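Local coordinates for putative immunoglobulin-blocking virulence protein (Mycoplasma mycoides subsp. capri, PDB 7ADK) that probably acts in virulence by binding host immunoglobulin and blocking its action, at residues Ser161-Pro166 with Asn524-Asn529; Lys165-His170 with Arg345-Glu350. One frame throughout, in Å; residues are numbered along the deposited sequence.

Contact 1 of 2, residues Ser161-Pro166 with Asn524-Asn529; sequences SNPTKP and NTTWIN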
ATOM      1  N   SER A 161     -11.167  37.831  10.421  1.00 70.98           N
ATOM      2  CA  SER A 161     -10.377  38.484   9.366  1.00 70.98           C
ATOM      3  C   SER A 161      -8.875  38.239   9.543  1.00 70.98           C
ATOM      4  O   SER A 161      -8.438  37.647  10.529  1.00 70.98           O
ATOM      5  CB  SER A 161     -10.668  39.994   9.341  1.00 70.98           C
ATOM      6  OG  SER A 161     -10.391  40.604  10.584  1.00 70.98           O
ATOM      7  N   ASN A 162      -8.053  38.682   8.584  1.00 70.62           N
ATOM      8  CA  ASN A 162      -6.599  38.552   8.696  1.00 70.62           C
ATOM      9  C   ASN A 162      -6.064  39.451   9.837  1.00 70.62           C
ATOM     10  O   ASN A 162      -6.436  40.622   9.911  1.00 70.62           O
ATOM     11  CB  ASN A 162      -5.944  38.844   7.332  1.00 70.62           C
ATOM     12  CG  ASN A 162      -4.592  38.159   7.186  1.00 70.62           C
ATOM     13  OD1 ASN A 162      -4.460  36.964   7.356  1.00 70.62           O
ATOM     14  ND2 ASN A 162      -3.529  38.863   6.920  1.00 70.62           N
ATOM     15  N   PRO A 163      -5.187  38.942  10.719  1.00 70.52           N
ATOM     16  CA  PRO A 163      -4.924  39.533  12.034  1.00 70.52           C
ATOM     17  C   PRO A 163      -4.150  40.855  12.054  1.00 70.52           C
ATOM     18  O   PRO A 163      -4.120  41.527  13.080  1.00 70.52           O
ATOM     19  CB  PRO A 163      -4.143  38.452  12.795  1.00 70.52           C
ATOM     20  CG  PRO A 163      -3.465  37.654  11.690  1.00 70.52           C
ATOM     21  CD  PRO A 163      -4.543  37.643  10.629  1.00 70.52           C
ATOM     22  N   THR A 164      -3.491  41.228  10.960  1.00 73.33           N
ATOM     23  CA  THR A 164      -2.488  42.315  10.936  1.00 73.33           C
ATOM     24  C   THR A 164      -2.597  43.258   9.734  1.00 73.33           C
ATOM     25  O   THR A 164      -2.199  44.415   9.826  1.00 73.33           O
ATOM     26  CB  THR A 164      -1.084  41.711  10.937  1.00 73.33           C
ATOM     27  OG1 THR A 164      -0.980  40.848   9.842  1.00 73.33           O
ATOM     28  CG2 THR A 164      -0.765  40.925  12.200  1.00 73.33           C
ATOM     29  N   LYS A 165      -3.128  42.777   8.606  1.00 73.78           N
ATOM     30  CA  LYS A 165      -3.156  43.452   7.298  1.00 73.78           C
ATOM     31  C   LYS A 165      -4.145  42.727   6.375  1.00 73.78           C
ATOM     32  O   LYS A 165      -4.039  41.510   6.262  1.00 73.78           O
ATOM     33  CB  LYS A 165      -1.719  43.403   6.743  1.00 73.78           C
ATOM     34  CG  LYS A 165      -1.547  43.822   5.281  1.00 73.78           C
ATOM     35  CD  LYS A 165      -0.048  43.865   4.951  1.00 73.78           C
ATOM     36  CE  LYS A 165       0.201  44.083   3.456  1.00 73.78           C
ATOM     37  NZ  LYS A 165       1.644  44.237   3.166  1.00 73.78           N
ATOM     38  N   PRO A 166      -5.093  43.394   5.706  1.00 72.05           N
ATOM     39  CA  PRO A 166      -5.992  42.745   4.764  1.00 72.05           C
ATOM     40  C   PRO A 166      -5.248  42.333   3.489  1.00 72.05           C
ATOM     41  O   PRO A 166      -4.710  43.163   2.758  1.00 72.05           O
ATOM     42  CB  PRO A 166      -7.105  43.762   4.500  1.00 72.05           C
ATOM     43  CG  PRO A 166      -6.422  45.103   4.740  1.00 72.05           C
ATOM     44  CD  PRO A 166      -5.403  44.803   5.834  1.00 72.05           C
ATOM     45  N   ASN A 524      -4.102  33.939  14.388  1.00 70.79           N
ATOM     46  CA  ASN A 524      -3.125  35.034  14.450  1.00 70.79           C
ATOM     47  C   ASN A 524      -1.797  34.682  13.738  1.00 70.79           C
ATOM     48  O   ASN A 524      -0.707  35.123  14.102  1.00 70.79           O
ATOM     49  CB  ASN A 524      -3.020  35.603  15.869  1.00 70.79           C
ATOM     50  CG  ASN A 524      -3.141  34.536  16.917  1.00 70.79           C
ATOM     51  OD1 ASN A 524      -2.310  33.649  17.008  1.00 70.79           O
ATOM     52  ND2 ASN A 524      -4.214  34.526  17.658  1.00 70.79           N
ATOM     53  N   THR A 525      -1.918  33.917  12.649  1.00 62.83           N
ATOM     54  CA  THR A 525      -0.893  33.771  11.608  1.00 62.83           C
ATOM     55  C   THR A 525      -1.217  34.701  10.451  1.00 62.83           C
ATOM     56  O   THR A 525      -2.305  34.612   9.898  1.00 62.83           O
ATOM     57  CB  THR A 525      -0.824  32.326  11.109  1.00 62.83           C
ATOM     58  OG1 THR A 525      -0.351  31.502  12.141  1.00 62.83           O
ATOM     59  CG2 THR A 525       0.116  32.132   9.929  1.00 62.83           C
ATOM     60  N   THR A 526      -0.288  35.581  10.074  1.00 62.67           N
ATOM     61  CA  THR A 526      -0.529  36.611   9.047  1.00 62.67           C
ATOM     62  C   THR A 526      -0.521  36.065   7.613  1.00 62.67           C
ATOM     63  O   THR A 526      -1.270  36.566   6.782  1.00 62.67           O
ATOM     64  CB  THR A 526       0.512  37.725   9.196  1.00 62.67           C
ATOM     65  OG1 THR A 526       0.302  38.433  10.383  1.00 62.67           O
ATOM     66  CG2 THR A 526       0.548  38.757   8.076  1.00 62.67           C
ATOM     67  N   TRP A 527       0.318  35.062   7.312  1.00 60.02           N
ATOM     68  CA  TRP A 527       0.449  34.462   5.974  1.00 60.02           C
ATOM     69  C   TRP A 527       0.966  33.022   6.063  1.00 60.02           C
ATOM     70  O   TRP A 527       2.030  32.778   6.628  1.00 60.02           O
ATOM     71  CB  TRP A 527       1.357  35.352   5.094  1.00 60.02           C
ATOM     72  CG  TRP A 527       1.502  34.989   3.644  1.00 60.02           C
ATOM     73  CD1 TRP A 527       0.634  35.322   2.663  1.00 60.02           C
ATOM     74  CD2 TRP A 527       2.593  34.287   2.974  1.00 60.02           C
ATOM     75  NE1 TRP A 527       1.107  34.881   1.443  1.00 60.02           N
ATOM     76  CE2 TRP A 527       2.315  34.245   1.578  1.00 60.02           C
ATOM     77  CE3 TRP A 527       3.807  33.705   3.392  1.00 60.02           C
ATOM     78  CZ2 TRP A 527       3.185  33.663   0.652  1.00 60.02           C
ATOM     79  CZ3 TRP A 527       4.691  33.130   2.467  1.00 60.02           C
ATOM     80  CH2 TRP A 527       4.391  33.111   1.100  1.00 60.02           C
ATOM     81  N   ILE A 528       0.212  32.057   5.538  1.00 58.78           N
ATOM     82  CA  ILE A 528       0.626  30.652   5.462  1.00 58.78           C
ATOM     83  C   ILE A 528       1.221  30.435   4.071  1.00 58.78           C
ATOM     84  O   ILE A 528       0.620  30.826   3.071  1.00 58.78           O
ATOM     85  CB  ILE A 528      -0.530  29.652   5.735  1.00 58.78           C
ATOM     86  CG1 ILE A 528      -1.361  29.966   6.991  1.00 58.78           C
ATOM     87  CG2 ILE A 528       0.032  28.230   5.887  1.00 58.78           C
ATOM     88  CD1 ILE A 528      -2.537  30.895   6.763  1.00 58.78           C
ATOM     89  N   ASN A 529       2.408  29.846   3.990  1.00 59.63           N
ATOM     90  CA  ASN A 529       3.144  29.696   2.747  1.00 59.63           C
ATOM     91  C   ASN A 529       2.440  28.728   1.792  1.00 59.63           C
ATOM     92  O   ASN A 529       2.228  27.550   2.090  1.00 59.63           O
ATOM     93  CB  ASN A 529       4.585  29.270   3.027  1.00 59.63           C
ATOM     94  CG  ASN A 529       5.465  29.294   1.800  1.00 59.63           C
ATOM     95  OD1 ASN A 529       5.164  29.918   0.797  1.00 59.63           O
ATOM     96  ND2 ASN A 529       6.569  28.607   1.847  1.00 59.63           N
TER

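Contact 2 of 2, residues Lys165-His170 with Arg345-Glu350; sequences KPYQNH and RRDNSE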
ATOM      1  N   LYS A 165      -3.128  42.777   8.606  1.00 73.78           N
ATOM      2  CA  LYS A 165      -3.156  43.452   7.298  1.00 73.78           C
ATOM      3  C   LYS A 165      -4.145  42.727   6.375  1.00 73.78           C
ATOM      4  O   LYS A 165      -4.039  41.510   6.262  1.00 73.78           O
ATOM      5  CB  LYS A 165      -1.719  43.403   6.743  1.00 73.78           C
ATOM      6  CG  LYS A 165      -1.547  43.822   5.281  1.00 73.78           C
ATOM      7  CD  LYS A 165      -0.048  43.865   4.951  1.00 73.78           C
ATOM      8  CE  LYS A 165       0.201  44.083   3.456  1.00 73.78           C
ATOM      9  NZ  LYS A 165       1.644  44.237   3.166  1.00 73.78           N
ATOM     10  N   PRO A 166      -5.093  43.394   5.706  1.00 72.05           N
ATOM     11  CA  PRO A 166      -5.992  42.745   4.764  1.00 72.05           C
ATOM     12  C   PRO A 166      -5.248  42.333   3.489  1.00 72.05           C
ATOM     13  O   PRO A 166      -4.710  43.163   2.758  1.00 72.05           O
ATOM     14  CB  PRO A 166      -7.105  43.762   4.500  1.00 72.05           C
ATOM     15  CG  PRO A 166      -6.422  45.103   4.740  1.00 72.05           C
ATOM     16  CD  PRO A 166      -5.403  44.803   5.834  1.00 72.05           C
ATOM     17  N   TYR A 167      -5.244  41.039   3.188  1.00 68.69           N
ATOM     18  CA  TYR A 167      -4.657  40.511   1.954  1.00 68.69           C
ATOM     19  C   TYR A 167      -5.463  40.947   0.712  1.00 68.69           C
ATOM     20  O   TYR A 167      -6.682  41.085   0.793  1.00 68.69           O
ATOM     21  CB  TYR A 167      -4.582  38.990   2.081  1.00 68.69           C
ATOM     22  CG  TYR A 167      -3.810  38.276   0.989  1.00 68.69           C
ATOM     23  CD1 TYR A 167      -4.440  37.883  -0.207  1.00 68.69           C
ATOM     24  CD2 TYR A 167      -2.457  37.969   1.195  1.00 68.69           C
ATOM     25  CE1 TYR A 167      -3.707  37.214  -1.204  1.00 68.69           C
ATOM     26  CE2 TYR A 167      -1.722  37.296   0.203  1.00 68.69           C
ATOM     27  CZ  TYR A 167      -2.348  36.912  -0.997  1.00 68.69           C
ATOM     28  OH  TYR A 167      -1.643  36.255  -1.952  1.00 68.69           O
ATOM     29  N   GLN A 168      -4.820  41.127  -0.449  1.00 74.05           N
ATOM     30  CA  GLN A 168      -5.516  41.237  -1.735  1.00 74.05           C
ATOM     31  C   GLN A 168      -4.834  40.450  -2.859  1.00 74.05           C
ATOM     32  O   GLN A 168      -3.614  40.476  -3.015  1.00 74.05           O
ATOM     33  CB  GLN A 168      -5.809  42.703  -2.063  1.00 74.05           C
ATOM     34  CG  GLN A 168      -6.349  42.876  -3.484  1.00 74.05           C
ATOM     35  CD  GLN A 168      -7.155  44.132  -3.717  1.00 74.05           C
ATOM     36  OE1 GLN A 168      -7.742  44.718  -2.834  1.00 74.05           O
ATOM     37  NE2 GLN A 168      -7.287  44.540  -4.940  1.00 74.05           N
ATOM     38  N   ASN A 169      -5.648  39.730  -3.632  1.00 73.95           N
ATOM     39  CA  ASN A 169      -5.235  38.799  -4.668  1.00 73.95           C
ATOM     40  C   ASN A 169      -4.998  39.499  -6.022  1.00 73.95           C
ATOM     41  O   ASN A 169      -3.900  39.403  -6.563  1.00 73.95           O
ATOM     42  CB  ASN A 169      -6.286  37.677  -4.735  1.00 73.95           C
ATOM     43  CG  ASN A 169      -5.681  36.360  -5.176  1.00 73.95           C
ATOM     44  OD1 ASN A 169      -5.013  36.262  -6.185  1.00 73.95           O
ATOM     45  ND2 ASN A 169      -5.837  35.308  -4.415  1.00 73.95           N
ATOM     46  N   HIS A 170      -5.967  40.247  -6.562  1.00 78.02           N
ATOM     47  CA  HIS A 170      -5.752  41.042  -7.779  1.00 78.02           C
ATOM     48  C   HIS A 170      -5.053  42.360  -7.454  1.00 78.02           C
ATOM     49  O   HIS A 170      -5.663  43.382  -7.149  1.00 78.02           O
ATOM     50  CB  HIS A 170      -7.031  41.231  -8.600  1.00 78.02           C
ATOM     51  CG  HIS A 170      -7.455  40.017  -9.392  1.00 78.02           C
ATOM     52  ND1 HIS A 170      -6.715  38.845  -9.587  1.00 78.02           N
ATOM     53  CD2 HIS A 170      -8.596  39.934 -10.130  1.00 78.02           C
ATOM     54  CE1 HIS A 170      -7.449  38.074 -10.402  1.00 78.02           C
ATOM     55  NE2 HIS A 170      -8.584  38.703 -10.738  1.00 78.02           N
ATOM     56  N   ARG A 345       5.125  37.690  -6.968  1.00 70.34           N
ATOM     57  CA  ARG A 345       6.170  38.706  -6.761  1.00 70.34           C
ATOM     58  C   ARG A 345       5.903  39.514  -5.502  1.00 70.34           C
ATOM     59  O   ARG A 345       6.784  39.648  -4.662  1.00 70.34           O
ATOM     60  CB  ARG A 345       6.285  39.620  -7.987  1.00 70.34           C
ATOM     61  CG  ARG A 345       7.635  40.352  -8.005  1.00 70.34           C
ATOM     62  CD  ARG A 345       7.753  41.382  -9.133  1.00 70.34           C
ATOM     63  NE  ARG A 345       7.428  40.802 -10.450  1.00 70.34           N
ATOM     64  CZ  ARG A 345       6.335  41.005 -11.159  1.00 70.34           C
ATOM     65  NH1 ARG A 345       5.450  41.900 -10.864  1.00 70.34           N
ATOM     66  NH2 ARG A 345       6.103  40.315 -12.226  1.00 70.34           N
ATOM     67  N   ARG A 346       4.688  40.044  -5.353  1.00 71.44           N
ATOM     68  CA  ARG A 346       4.272  40.793  -4.169  1.00 71.44           C
ATOM     69  C   ARG A 346       4.413  39.947  -2.913  1.00 71.44           C
ATOM     70  O   ARG A 346       5.008  40.415  -1.955  1.00 71.44           O
ATOM     71  CB  ARG A 346       2.859  41.334  -4.415  1.00 71.44           C
ATOM     72  CG  ARG A 346       2.357  42.358  -3.382  1.00 71.44           C
ATOM     73  CD  ARG A 346       1.934  41.785  -2.027  1.00 71.44           C
ATOM     74  NE  ARG A 346       1.016  40.650  -2.182  1.00 71.44           N
ATOM     75  CZ  ARG A 346      -0.245  40.687  -2.514  1.00 71.44           C
ATOM     76  NH1 ARG A 346      -0.941  41.771  -2.618  1.00 71.44           N
ATOM     77  NH2 ARG A 346      -0.844  39.575  -2.749  1.00 71.44           N
ATOM     78  N   ASP A 347       3.992  38.687  -2.936  1.00 70.06           N
ATOM     79  CA  ASP A 347       4.122  37.803  -1.774  1.00 70.06           C
ATOM     80  C   ASP A 347       5.579  37.444  -1.413  1.00 70.06           C
ATOM     81  O   ASP A 347       5.973  37.574  -0.253  1.00 70.06           O
ATOM     82  CB  ASP A 347       3.237  36.544  -1.917  1.00 70.06           C
ATOM     83  CG  ASP A 347       1.712  36.755  -1.823  1.00 70.06           C
ATOM     84  OD1 ASP A 347       1.218  37.872  -2.065  1.00 70.06           O
ATOM     85  OD2 ASP A 347       0.980  35.804  -1.463  1.00 70.06           O
ATOM     86  N   ASN A 348       6.425  37.052  -2.366  1.00 67.89           N
ATOM     87  CA  ASN A 348       7.836  36.744  -2.103  1.00 67.89           C
ATOM     88  C   ASN A 348       8.665  37.958  -1.656  1.00 67.89           C
ATOM     89  O   ASN A 348       9.638  37.804  -0.921  1.00 67.89           O
ATOM     90  CB  ASN A 348       8.460  36.086  -3.337  1.00 67.89           C
ATOM     91  CG  ASN A 348       7.998  34.667  -3.589  1.00 67.89           C
ATOM     92  OD1 ASN A 348       7.941  33.821  -2.718  1.00 67.89           O
ATOM     93  ND2 ASN A 348       7.663  34.344  -4.799  1.00 67.89           N
ATOM     94  N   SER A 349       8.289  39.160  -2.081  1.00 70.52           N
ATOM     95  CA  SER A 349       9.030  40.396  -1.803  1.00 70.52           C
ATOM     96  C   SER A 349       8.610  41.127  -0.530  1.00 70.52           C
ATOM     97  O   SER A 349       9.375  41.968  -0.057  1.00 70.52           O
ATOM     98  CB  SER A 349       8.977  41.330  -3.004  1.00 70.52           C
ATOM     99  OG  SER A 349       7.660  41.740  -3.270  1.00 70.52           O
ATOM    100  N   GLU A 350       7.434  40.838   0.038  1.00 71.95           N
ATOM    101  CA  GLU A 350       6.944  41.535   1.236  1.00 71.95           C
ATOM    102  C   GLU A 350       6.209  40.688   2.283  1.00 71.95           C
ATOM    103  O   GLU A 350       6.184  41.110   3.438  1.00 71.95           O
ATOM    104  CB  GLU A 350       6.109  42.760   0.821  1.00 71.95           C
ATOM    105  CG  GLU A 350       4.599  42.503   0.739  1.00 71.95           C
ATOM    106  CD  GLU A 350       3.812  43.670   0.132  1.00 71.95           C
ATOM    107  OE1 GLU A 350       4.329  44.392  -0.749  1.00 71.95           O
ATOM    108  OE2 GLU A 350       2.648  43.870   0.553  1.00 71.95           O
TER

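Contact 1 of 2, residues Ser161-Pro166 with Asn524-Asn529
Asn524 meets the Pro163 ring with its CA and CB: Asn524 CA lies 3.8 Å from Pro163 CG, and Asn524 CB lies 4.3 Å from Pro163 CB. The asparagine amide leads away from the proline and donates through ND2 to the carbonyl of Ala493. Thr525 offers main chain, its carbonyl O packing 3.7 Å from Pro163 CG, while its CB points away and its side chain rests on Asn498 and Leu502. Both partners are loops without regular secondary structure. One runs on from helix 153-157; the other follows strand 516-517 and is held by backbone hydrogen bonds to strands 497-498 and 502-506 of the mixed sheet, Asn524 and Thr526 pairing with Asn498, Trp527 and Asn529 with Leu502. Thr526 supplies the polar anchors. Its OG1 shares a 2.8 Å hydrogen bond with OG1 of Thr164, either of which could be the donor, and the two side chains cross at about a right angle. With chi1 57°, Thr164 OG1 lies between the backbone N and the carbonyl carbon, where it meets OG1 and CG2 of Thr526. The carbonyl O of Thr526 accepts from Asn162 ND2 at 3.2 Å, on a lone pair in the carbonyl plane. Asn162 ND2 also donates to Lys165 O at 2.8 Å, with an N-H...O angle of 167°. Both acceptors lie near the amide plane, which would favour this turn of the amide, although Asn162 OD1 also lies close to Thr526 O without bonding to it. Trp527 then turns its indole away to stack on Tyr351.

Contact 2 of 2, residues Lys165-His170 with Arg345-Glu350
Arg346 reaches from helix 339-351 across to Tyr167 and Gln168, clamping a loop segment against the side of the helix near its C-terminal end. Its CB points toward the loop, and CG is anti to the backbone N (chi1 -169°). The chain then bends at chi2 and chi3. Arg346 NE donates to Asp347 OD1 at 2.8 Å, and Arg346 NH2 reaches that same oxygen, a side-on salt bridge to the next residue of the helix. Arg346 CZ lies over the face of the Tyr167 ring, 4.9 Å from its centroid and 24° off the normal, a cation-pi contact with the guanidinium tilted 59° from the ring plane. At the tip, two nitrogens grip Gln168 O end-on, Arg346 NH1 at 3.0 Å and Arg346 NH2 at 2.9 Å, with the carbonyl oxygen close to the guanidinium plane. Asp347, which holds the guanidinium through OD1, takes the phenol with its other oxygen: Tyr167 OH donates to the syn lone pair of Asp347 OD2 at 2.7 Å. At the exposed margin, extended Lys165 forms a salt bridge with Glu350, Lys165 NZ standing above the carboxylate plane, 2.8 Å from Glu350 OE2.

From the N terminus, the chain leaves helix 153-157 in a loop that enters both contacts before strand 174-178 begins. Contact 2 closes the shorter circuit, bringing helix 339-351 back to residues 165-170 after 174 intervening residues. Contact 1 closes the longer one, returning the loop 524-529 after 357 residues, and its span encloses that of contact 2. They share Lys165 and Pro166, and their centres are about 11 Å apart. The two returning segments also touch each other: Trp527 NE1 and Asp347 OD2, 3.1 Å apart, probably form a hydrogen bond. Loop 161-170 therefore joins helix 339-351 to the loop that lies along strands 497-498 and 502-506.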